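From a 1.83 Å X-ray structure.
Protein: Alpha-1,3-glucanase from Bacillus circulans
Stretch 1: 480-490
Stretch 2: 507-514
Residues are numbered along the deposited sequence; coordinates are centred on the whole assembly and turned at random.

Stretch 1, residues 480-490: SNDPIKNVTFT
Stretch 2 (507-514) GGGFENIV

Stretches 480-490 and 507-514 run parallel, their end-to-end directions 7° apart, in register from P483-G509 (CA to CA 4.3 Å) to T488-V514 (CA to CA 4.7 Å), and bury 678 Å² between them. Extended backbone (phi -92 to -143°, psi 118 to 136°) at I484, K485, F510 and E511, and again from V487 and I513 onward, is broken by a shared corner: N486 (65/68) and N512 (53/57) adopt left-handed angles, which asparagine tolerates well.

The backbone ladder draws donors from both strands, with N486 and V487 donating in succession at the corner: I484 N to G509 O (3.0 Å), E511 N to I484 O (3.0 Å), N486 N to E511 O (2.9 Å), V487 N to N512 O (3.2 Å), V514 N to V487 O (2.9 Å) and F489 N to V514 O (2.8 Å). At the corner the asparagines (N486 chi1 m, N512 t) add a side-chain hydrogen bond, N512 ND2 to N486 OD1 (2.8 Å).

I484 and F510 before the corner, and V487 and I513 after it, point their side chains into a buried apolar cluster. I513 (m, m) brings CD1 to 3.9 Å from CG2 of V487 (t), while I484 (m, m) places CG1 3.8 Å from F510 CE1 (chi1 m). K485 and E511 before the corner, and T488 and V514 after it, lie on the opposite, more exposed side of their strands.

Before the strands, a CB on G508 would clash with the carbonyls of N481 and D482, and G509 (113/151) requires glycine. Water 3 links T488 OG1 and N512 O, each at 2.9 Å.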

ATOM      1  N   SER A 480       7.747  23.055   2.470  1.00 14.53           N
ATOM      2  CA  SER A 480       7.231  23.375   3.795  1.00 14.43           C
ATOM      3  C   SER A 480       8.217  24.241   4.569  1.00 15.38           C
ATOM      4  O   SER A 480       7.844  25.266   5.151  1.00 14.19           O
ATOM      5  CB  SER A 480       6.962  22.082   4.565  1.00 16.13           C
ATOM      6  OG  SER A 480       6.735  20.981   3.665  1.00 16.87           O
ATOM      7  N   ASN A 481       9.484  23.827   4.620  1.00 14.28           N
ATOM      8  CA  ASN A 481      10.467  24.590   5.368  1.00 13.47           C
ATOM      9  C   ASN A 481      11.671  24.798   4.456  1.00 17.49           C
ATOM     10  O   ASN A 481      11.971  25.931   4.073  1.00 24.42           O
ATOM     11  CB  ASN A 481      10.755  23.876   6.691  1.00 19.14           C
ATOM     12  CG  ASN A 481      12.225  23.714   6.974  1.00 22.28           C
ATOM     13  OD1 ASN A 481      12.911  24.659   7.407  1.00 26.16           O
ATOM     14  ND2 ASN A 481      12.732  22.512   6.736  1.00 27.57           N
ATOM     15  N   ASP A 482      12.304  23.732   4.034  1.00 15.31           N
ATOM     16  CA  ASP A 482      13.414  23.820   3.100  1.00 12.10           C
ATOM     17  C   ASP A 482      12.912  23.709   1.661  1.00 17.64           C
ATOM     18  O   ASP A 482      11.759  23.336   1.420  1.00 14.37           O
ATOM     19  CB  ASP A 482      14.429  22.724   3.402  1.00 14.05           C
ATOM     20  CG  ASP A 482      15.281  23.032   4.624  1.00 17.43           C
ATOM     21  OD1 ASP A 482      15.603  24.218   4.862  1.00 18.57           O
ATOM     22  OD2 ASP A 482      15.644  22.082   5.329  1.00 16.03           O
ATOM     23  N   PRO A 483      13.739  24.053   0.674  1.00 11.97           N
ATOM     24  CA  PRO A 483      13.288  23.990  -0.721  1.00 13.69           C
ATOM     25  C   PRO A 483      13.198  22.564  -1.252  1.00 12.87           C
ATOM     26  O   PRO A 483      13.828  21.630  -0.754  1.00 13.32           O
ATOM     27  CB  PRO A 483      14.358  24.788  -1.480  1.00 14.20           C
ATOM     28  CG  PRO A 483      15.563  24.750  -0.586  1.00 17.57           C
ATOM     29  CD  PRO A 483      15.032  24.758   0.809  1.00 12.30           C
ATOM     30  N   ILE A 484      12.366  22.407  -2.272  1.00 12.45           N
ATOM     31  CA  ILE A 484      12.400  21.234  -3.138  1.00 14.33           C
ATOM     32  C   ILE A 484      13.320  21.569  -4.300  1.00 13.09           C
ATOM     33  O   ILE A 484      13.122  22.582  -4.979  1.00 11.57           O
ATOM     34  CB  ILE A 484      10.991  20.866  -3.640  1.00 13.16           C
ATOM     35  CG1 ILE A 484       9.986  20.754  -2.483  1.00 16.77           C
ATOM     36  CG2 ILE A 484      11.030  19.574  -4.481  1.00 12.10           C
ATOM     37  CD1 ILE A 484      10.199  19.563  -1.601  1.00 15.44           C
ATOM     38  N   LYS A 485      14.329  20.728  -4.526  1.00 11.90           N
ATOM     39  CA  LYS A 485      15.422  21.053  -5.436  1.00 13.99           C
ATOM     40  C   LYS A 485      15.870  19.823  -6.218  1.00  9.88           C
ATOM     41  O   LYS A 485      16.011  18.741  -5.646  1.00 12.64           O
ATOM     42  CB  LYS A 485      16.603  21.625  -4.642  1.00 17.41           C
ATOM     43  CG  LYS A 485      17.871  21.790  -5.421  1.00 21.95           C
ATOM     44  CD  LYS A 485      18.900  22.622  -4.648  1.00 28.32           C
ATOM     45  CE  LYS A 485      19.448  21.911  -3.426  1.00 25.80           C
ATOM     46  NZ  LYS A 485      20.714  22.588  -2.962  1.00 35.41           N
ATOM     47  N   ASN A 486      16.090  20.003  -7.527  1.00 12.54           N
ATOM     48  CA  ASN A 486      16.675  19.005  -8.432  1.00 10.62           C
ATOM     49  C   ASN A 486      15.775  17.769  -8.580  1.00 11.27           C
ATOM     50  O   ASN A 486      16.093  16.652  -8.155  1.00  9.33           O
ATOM     51  CB  ASN A 486      18.089  18.611  -7.980  1.00 10.97           C
ATOM     52  CG  ASN A 486      19.069  19.778  -8.036  1.00 17.01           C
ATOM     53  OD1 ASN A 486      18.907  20.705  -8.832  1.00 14.17           O
ATOM     54  ND2 ASN A 486      20.090  19.732  -7.190  1.00 16.52           N
ATOM     55  N   VAL A 487      14.635  17.995  -9.227  1.00 10.12           N
ATOM     56  CA  VAL A 487      13.646  16.948  -9.458  1.00 12.59           C
ATOM     57  C   VAL A 487      13.227  17.001 -10.919  1.00 12.00           C
ATOM     58  O   VAL A 487      12.966  18.084 -11.456  1.00 11.93           O
ATOM     59  CB  VAL A 487      12.411  17.088  -8.540  1.00  8.62           C
ATOM     60  CG1 VAL A 487      11.547  15.839  -8.649  1.00 10.99           C
ATOM     61  CG2 VAL A 487      12.820  17.311  -7.089  1.00  9.40           C
ATOM     62  N   THR A 488      13.175  15.838 -11.561  1.00 11.81           N
ATOM     63  CA  THR A 488      12.740  15.730 -12.946  1.00 11.97           C
ATOM     64  C   THR A 488      11.613  14.717 -13.022  1.00 11.44           C
ATOM     65  O   THR A 488      11.716  13.631 -12.436  1.00 13.13           O
ATOM     66  CB  THR A 488      13.895  15.300 -13.855  1.00 12.75           C
ATOM     67  OG1 THR A 488      14.997  16.198 -13.681  1.00 14.25           O
ATOM     68  CG2 THR A 488      13.459  15.302 -15.329  1.00 13.38           C
ATOM     69  N   PHE A 489      10.545  15.079 -13.736  1.00  9.67           N
ATOM     70  CA  PHE A 489       9.416  14.209 -14.047  1.00  9.95           C
ATOM     71  C   PHE A 489       9.396  14.019 -15.555  1.00 11.04           C
ATOM     72  O   PHE A 489       9.361  15.006 -16.298  1.00 13.13           O
ATOM     73  CB  PHE A 489       8.084  14.815 -13.595  1.00 10.16           C
ATOM     74  CG  PHE A 489       7.995  15.075 -12.128  1.00 10.08           C
ATOM     75  CD1 PHE A 489       8.619  16.171 -11.563  1.00 12.40           C
ATOM     76  CD2 PHE A 489       7.262  14.226 -11.316  1.00  9.33           C
ATOM     77  CE1 PHE A 489       8.523  16.420 -10.214  1.00 14.61           C
ATOM     78  CE2 PHE A 489       7.175  14.461  -9.959  1.00  9.84           C
ATOM     79  CZ  PHE A 489       7.804  15.560  -9.408  1.00 13.06           C
ATOM     80  N   THR A 490       9.420  12.768 -16.014  1.00 10.29           N
ATOM     81  CA  THR A 490       9.469  12.522 -17.452  1.00  9.20           C
ATOM     82  C   THR A 490       8.510  11.401 -17.832  1.00 10.84           C
ATOM     83  O   THR A 490       8.503  10.347 -17.192  1.00 10.09           O
ATOM     84  CB  THR A 490      10.901  12.179 -17.887  1.00 10.00           C
ATOM     85  OG1 THR A 490      11.772  13.242 -17.479  1.00 12.36           O
ATOM     86  CG2 THR A 490      10.968  12.022 -19.406  1.00 14.25           C
ATOM     87  N   GLY A 507       6.567  28.192   1.110  1.00 13.36           N
ATOM     88  CA  GLY A 507       7.508  29.230   0.749  1.00 12.58           C
ATOM     89  C   GLY A 507       8.975  28.862   0.756  1.00 14.87           C
ATOM     90  O   GLY A 507       9.815  29.749   0.557  1.00 14.23           O
ATOM     91  N   GLY A 508       9.319  27.585   0.937  1.00 12.47           N
ATOM     92  CA  GLY A 508      10.717  27.212   1.071  1.00 12.73           C
ATOM     93  C   GLY A 508      11.519  27.273  -0.217  1.00 15.17           C
ATOM     94  O   GLY A 508      12.753  27.254  -0.160  1.00 14.09           O
ATOM     95  N   GLY A 509      10.857  27.311  -1.361  1.00 13.79           N
ATOM     96  CA  GLY A 509      11.540  27.480  -2.630  1.00 12.63           C
ATOM     97  C   GLY A 509      11.439  26.245  -3.517  1.00 13.68           C
ATOM     98  O   GLY A 509      11.346  25.105  -3.043  1.00 11.92           O
ATOM     99  N   PHE A 510      11.469  26.479  -4.831  1.00 12.50           N
ATOM    100  CA  PHE A 510      11.479  25.416  -5.834  1.00 14.81           C
ATOM    101  C   PHE A 510      12.578  25.709  -6.844  1.00 15.49           C
ATOM    102  O   PHE A 510      12.539  26.735  -7.528  1.00 15.08           O
ATOM    103  CB  PHE A 510      10.118  25.292  -6.524  1.00 11.15           C
ATOM    104  CG  PHE A 510       9.034  24.806  -5.607  1.00 13.67           C
ATOM    105  CD1 PHE A 510       8.802  23.450  -5.451  1.00 13.04           C
ATOM    106  CD2 PHE A 510       8.267  25.703  -4.882  1.00 11.75           C
ATOM    107  CE1 PHE A 510       7.810  22.988  -4.591  1.00 10.08           C
ATOM    108  CE2 PHE A 510       7.273  25.254  -4.009  1.00 13.52           C
ATOM    109  CZ  PHE A 510       7.042  23.889  -3.871  1.00 12.21           C
ATOM    110  N   GLU A 511      13.555  24.807  -6.936  1.00 13.75           N
ATOM    111  CA  GLU A 511      14.773  25.040  -7.707  1.00 14.92           C
ATOM    112  C   GLU A 511      15.055  23.853  -8.619  1.00 14.42           C
ATOM    113  O   GLU A 511      15.130  22.718  -8.143  1.00 12.77           O
ATOM    114  CB  GLU A 511      15.962  25.265  -6.767  1.00 17.82           C
ATOM    115  CG  GLU A 511      15.785  26.463  -5.832  1.00 23.04           C
ATOM    116  CD  GLU A 511      16.776  26.462  -4.679  1.00 33.95           C
ATOM    117  OE1 GLU A 511      16.400  26.915  -3.574  1.00 37.69           O
ATOM    118  OE2 GLU A 511      17.924  26.004  -4.878  1.00 38.54           O
ATOM    119  N   ASN A 512      15.250  24.122  -9.912  1.00 12.50           N
ATOM    120  CA  ASN A 512      15.567  23.095 -10.913  1.00 14.10           C
ATOM    121  C   ASN A 512      14.550  21.950 -10.882  1.00 11.53           C
ATOM    122  O   ASN A 512      14.893  20.782 -10.714  1.00 11.74           O
ATOM    123  CB  ASN A 512      16.988  22.552 -10.724  1.00 12.25           C
ATOM    124  CG  ASN A 512      17.436  21.657 -11.888  1.00 18.06           C
ATOM    125  OD1 ASN A 512      17.000  21.838 -13.024  1.00 17.25           O
ATOM    126  ND2 ASN A 512      18.304  20.695 -11.601  1.00 15.54           N
ATOM    127  N   ILE A 513      13.282  22.303 -11.059  1.00 11.39           N
ATOM    128  CA  ILE A 513      12.201  21.327 -11.176  1.00 12.62           C
ATOM    129  C   ILE A 513      11.781  21.282 -12.639  1.00 12.38           C
ATOM    130  O   ILE A 513      11.314  22.290 -13.182  1.00 12.07           O
ATOM    131  CB  ILE A 513      11.001  21.684 -10.286  1.00 12.58           C
ATOM    132  CG1 ILE A 513      11.447  22.080  -8.871  1.00  9.11           C
ATOM    133  CG2 ILE A 513      10.000  20.524 -10.272  1.00  9.46           C
ATOM    134  CD1 ILE A 513      12.211  20.987  -8.099  1.00 10.40           C
ATOM    135  N   VAL A 514      11.920  20.113 -13.273  1.00 11.14           N
ATOM    136  CA  VAL A 514      11.704  19.971 -14.711  1.00 12.17           C
ATOM    137  C   VAL A 514      10.678  18.877 -14.968  1.00 10.70           C
ATOM    138  O   VAL A 514      10.759  17.791 -14.381  1.00 10.81           O
ATOM    139  CB  VAL A 514      13.017  19.657 -15.452  1.00 14.58           C
ATOM    140  CG1 VAL A 514      12.751  19.512 -16.956  1.00 17.09           C
ATOM    141  CG2 VAL A 514      14.053  20.748 -15.182  1.00 14.02           C
TER
HETATM  142  O   HOH W   1       6.309  27.949   3.935  1.00 23.10           O
HETATM  143  O   HOH W   2      13.847  27.945   2.190  1.00 24.37           O
HETATM  144  O   HOH W   3      15.728  18.840 -12.706  1.00 12.84           O